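PDB 4KH9: DUF4785 domain-containing protein from Legionella pneumophila subsp. pneumophila, which is of unknown function but binds calcium and is built from three domains, the second and third of them related to the E-set superfamily. Local coordinates for residues 27-32 with 315-320. Sequence-based numbering, arbitrary orientation. Where two conformers were deposited one is given.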
ATOM      1  N   ASP A  27     -20.442   8.640  21.695  1.00 37.60           N
ATOM      2  CA  ASP A  27     -21.110   9.192  20.531  1.00 37.82           C
ATOM      3  C   ASP A  27     -22.006   8.166  19.926  1.00 42.77           C
ATOM      4  O   ASP A  27     -21.807   6.967  20.115  1.00 42.93           O
ATOM      5  CB  ASP A  27     -20.101   9.685  19.475  1.00 38.67           C
ATOM      6  CG  ASP A  27     -19.287  10.871  19.906  1.00 47.65           C
ATOM      7  OD1 ASP A  27     -19.852  11.987  19.960  1.00 52.14           O
ATOM      8  OD2 ASP A  27     -18.074  10.703  20.121  1.00 47.52           O
ATOM      9  N   LYS A  28     -23.001   8.655  19.207  1.00 40.45           N
ATOM     10  CA  LYS A  28     -24.014   7.932  18.467  1.00 40.51           C
ATOM     11  C   LYS A  28     -24.306   8.697  17.200  1.00 43.87           C
ATOM     12  O   LYS A  28     -24.266   9.935  17.196  1.00 42.92           O
ATOM     13  CB  LYS A  28     -25.308   7.760  19.296  1.00 44.19           C
ATOM     14  CG  LYS A  28     -25.227   6.800  20.485  1.00 67.30           C
ATOM     15  CD  LYS A  28     -26.557   6.631  21.261  1.00 76.81           C
ATOM     16  CE  LYS A  28     -26.792   7.728  22.272  1.00 90.11           C
ATOM     17  NZ  LYS A  28     -27.932   7.419  23.176  1.00103.11           N
ATOM     18  N   TRP A  29     -24.599   7.987  16.122  1.00 39.53           N
ATOM     19  CA  TRP A  29     -24.979   8.638  14.879  1.00 38.40           C
ATOM     20  C   TRP A  29     -25.870   7.728  14.082  1.00 39.77           C
ATOM     21  O   TRP A  29     -25.769   6.502  14.172  1.00 38.42           O
ATOM     22  CB  TRP A  29     -23.765   9.114  14.037  1.00 36.35           C
ATOM     23  CG  TRP A  29     -22.754   8.071  13.671  1.00 36.95           C
ATOM     24  CD1 TRP A  29     -22.735   7.312  12.537  1.00 39.46           C
ATOM     25  CD2 TRP A  29     -21.536   7.776  14.374  1.00 36.25           C
ATOM     26  NE1 TRP A  29     -21.601   6.528  12.510  1.00 38.07           N
ATOM     27  CE2 TRP A  29     -20.843   6.801  13.624  1.00 39.26           C
ATOM     28  CE3 TRP A  29     -20.977   8.219  15.588  1.00 37.79           C
ATOM     29  CZ2 TRP A  29     -19.605   6.282  14.034  1.00 37.96           C
ATOM     30  CZ3 TRP A  29     -19.755   7.700  15.999  1.00 38.48           C
ATOM     31  CH2 TRP A  29     -19.096   6.723  15.239  1.00 38.58           C
ATOM     32  N   GLU A  30     -26.747   8.356  13.298  1.00 36.30           N
ATOM     33  CA  GLU A  30     -27.678   7.705  12.379  1.00 36.93           C
ATOM     34  C   GLU A  30     -26.923   7.201  11.177  1.00 43.74           C
ATOM     35  O   GLU A  30     -25.956   7.841  10.770  1.00 42.28           O
ATOM     36  CB  GLU A  30     -28.755   8.714  11.903  1.00 38.71           C
ATOM     37  CG  GLU A  30     -29.399   9.584  12.969  1.00 47.40           C
ATOM     38  CD  GLU A  30     -29.910  10.932  12.469  1.00 65.23           C
ATOM     39  OE1 GLU A  30     -30.989  10.971  11.832  1.00 55.18           O
ATOM     40  OE2 GLU A  30     -29.253  11.958  12.765  1.00 44.71           O
ATOM     41  N   ILE A  31     -27.363   6.094  10.578  1.00 44.56           N
ATOM     42  CA  ILE A  31     -26.796   5.594   9.317  1.00 45.30           C
ATOM     43  C   ILE A  31     -27.899   4.856   8.574  1.00 49.40           C
ATOM     44  O   ILE A  31     -28.973   4.605   9.136  1.00 48.86           O
ATOM     45  CB  ILE A  31     -25.498   4.754   9.414  1.00 48.79           C
ATOM     46  CG1 ILE A  31     -25.572   3.655  10.484  1.00 50.07           C
ATOM     47  CG2 ILE A  31     -24.238   5.649   9.544  1.00 50.27           C
ATOM     48  CD1 ILE A  31     -24.612   2.492  10.143  1.00 60.19           C
ATOM     49  N   THR A  32     -27.646   4.534   7.304  1.00 47.10           N
ATOM     50  CA  THR A  32     -28.595   3.804   6.455  1.00 48.71           C
ATOM     51  C   THR A  32     -27.888   2.631   5.765  1.00 53.00           C
ATOM     52  O   THR A  32     -26.662   2.622   5.689  1.00 51.75           O
ATOM     53  CB  THR A  32     -29.242   4.748   5.427  1.00 59.69           C
ATOM     54  OG1 THR A  32     -28.247   5.630   4.884  1.00 61.74           O
ATOM     55  CG2 THR A  32     -30.395   5.526   6.010  1.00 55.77           C
ATOM     56  N   THR A 315     -25.211   3.797  14.940  1.00 42.07           N
ATOM     57  CA  THR A 315     -23.847   3.460  15.311  1.00 40.18           C
ATOM     58  C   THR A 315     -23.556   4.121  16.655  1.00 42.32           C
ATOM     59  O   THR A 315     -23.988   5.252  16.878  1.00 41.15           O
ATOM     60  CB  THR A 315     -22.824   3.875  14.221  1.00 45.03           C
ATOM     61  OG1 THR A 315     -23.206   3.299  12.983  1.00 43.46           O
ATOM     62  CG2 THR A 315     -21.397   3.425  14.536  1.00 40.21           C
ATOM     63  N   SER A 316     -22.825   3.412  17.531  1.00 37.89           N
ATOM     64  CA  SER A 316     -22.421   3.892  18.853  0.50 37.30           C
ATOM     65  C   SER A 316     -20.926   3.760  18.995  1.00 38.72           C
ATOM     66  O   SER A 316     -20.358   2.802  18.487  1.00 37.03           O
ATOM     67  CB  SER A 316     -23.135   3.111  19.952  0.50 42.47           C
ATOM     68  OG  SER A 316     -22.618   3.405  21.240  0.50 54.12           O
ATOM     69  N   GLN A 317     -20.296   4.722  19.661  1.00 35.41           N
ATOM     70  CA  GLN A 317     -18.865   4.707  19.846  1.00 34.46           C
ATOM     71  C   GLN A 317     -18.475   5.196  21.244  1.00 38.59           C
ATOM     72  O   GLN A 317     -18.814   6.312  21.624  1.00 37.32           O
ATOM     73  CB  GLN A 317     -18.179   5.563  18.768  1.00 34.55           C
ATOM     74  CG  GLN A 317     -16.671   5.511  18.866  1.00 42.21           C
ATOM     75  CD  GLN A 317     -16.013   6.211  17.718  1.00 48.95           C
ATOM     76  OE1 GLN A 317     -15.721   5.593  16.698  1.00 38.39           O
ATOM     77  NE2 GLN A 317     -15.789   7.507  17.851  1.00 39.74           N
ATOM     78  N   ARG A 318     -17.711   4.367  21.965  1.00 34.54           N
ATOM     79  CA  ARG A 318     -17.152   4.681  23.279  1.00 34.76           C
ATOM     80  C   ARG A 318     -15.647   4.843  23.145  1.00 37.67           C
ATOM     81  O   ARG A 318     -14.963   3.875  22.825  1.00 37.33           O
ATOM     82  CB  ARG A 318     -17.502   3.571  24.305  1.00 34.87           C
ATOM     83  CG  ARG A 318     -16.798   3.696  25.687  1.00 35.37           C
ATOM     84  CD  ARG A 318     -17.290   4.851  26.565  1.00 37.23           C
ATOM     85  NE  ARG A 318     -18.707   4.700  26.906  1.00 38.51           N
ATOM     86  CZ  ARG A 318     -19.408   5.540  27.656  1.00 47.07           C
ATOM     87  NH1 ARG A 318     -18.827   6.603  28.191  1.00 35.94           N
ATOM     88  NH2 ARG A 318     -20.695   5.324  27.873  1.00 37.18           N
ATOM     89  N   ALA A 319     -15.137   6.047  23.369  1.00 33.74           N
ATOM     90  CA  ALA A 319     -13.698   6.348  23.293  1.00 32.08           C
ATOM     91  C   ALA A 319     -13.189   6.797  24.659  1.00 38.78           C
ATOM     92  O   ALA A 319     -13.785   7.665  25.289  1.00 41.14           O
ATOM     93  CB  ALA A 319     -13.433   7.417  22.235  1.00 32.20           C
ATOM     94  N   GLN A 320     -12.137   6.146  25.157  1.00 36.66           N
ATOM     95  CA  GLN A 320     -11.543   6.480  26.448  1.00 36.58           C
ATOM     96  C   GLN A 320     -10.068   6.101  26.487  1.00 39.91           C
ATOM     97  O   GLN A 320      -9.585   5.393  25.603  1.00 38.61           O
ATOM     98  CB  GLN A 320     -12.299   5.826  27.626  1.00 38.57           C
ATOM     99  CG  GLN A 320     -12.524   4.328  27.568  1.00 50.16           C
ATOM    100  CD  GLN A 320     -13.505   3.941  28.645  1.00 67.75           C
ATOM    101  OE1 GLN A 320     -14.720   3.835  28.408  1.00 64.98           O
ATOM    102  NE2 GLN A 320     -13.016   3.767  29.864  1.00 55.05           N
TER
HETATM  103  O   HOH W   1     -16.791   8.470  20.820  1.00 43.43           O
HETATM  104  O   HOH W   2     -20.769   4.412  10.769  1.00 40.73           O
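W29 lays its indole over T315 of the antiparallel partner strand, with CB of T315 3.6 Å from the centroid of the five-membered ring of W29 in a CH-pi contact. In W29, chi1 56° puts CG between the backbone N and the carbonyl carbon; the indole, turned by chi2 92°, lies over T315. A beta-branched threonine suits the place beneath it: CG2 of T315, anti to its own backbone N, reaches CZ2 of W29 at 3.4 Å, while OG1, beside the backbone N, meets CD1 of I31 at 3.3 Å. NE1 of W29 donates to a water at 2.9 Å, which lies in the ring plane. Farther along the six-membered ring, CH2 of W29 packs obliquely 3.8 Å from CB of Q317, whose extended chain carries its amide nearly perpendicular to the indole; OE1 of Q317 accepts a hydrogen bond from NE2 of Q298. Strand 25-29 is the outermost strand, next to 312-322, of the five-stranded sheet of the C-terminal E-set-like domain. D27 with Q317 and W29 with T315 are hydrogen-bonded pairs, the bond from N of T315 to O of W29 being straight (180°). Between them, K28 and S316 form a non-hydrogen-bonded pair on the opposite face; long K28 reaches a salt bridge with D334, small S316 bonds through OG to O of T332. D27 is a calcium ligand in a crystal structure of this protein, though no ion is bound to it in this model. A second water bridges D27 OD2 (2.7 Å), O of Q317 and NE2 of Q317, from which it accepts.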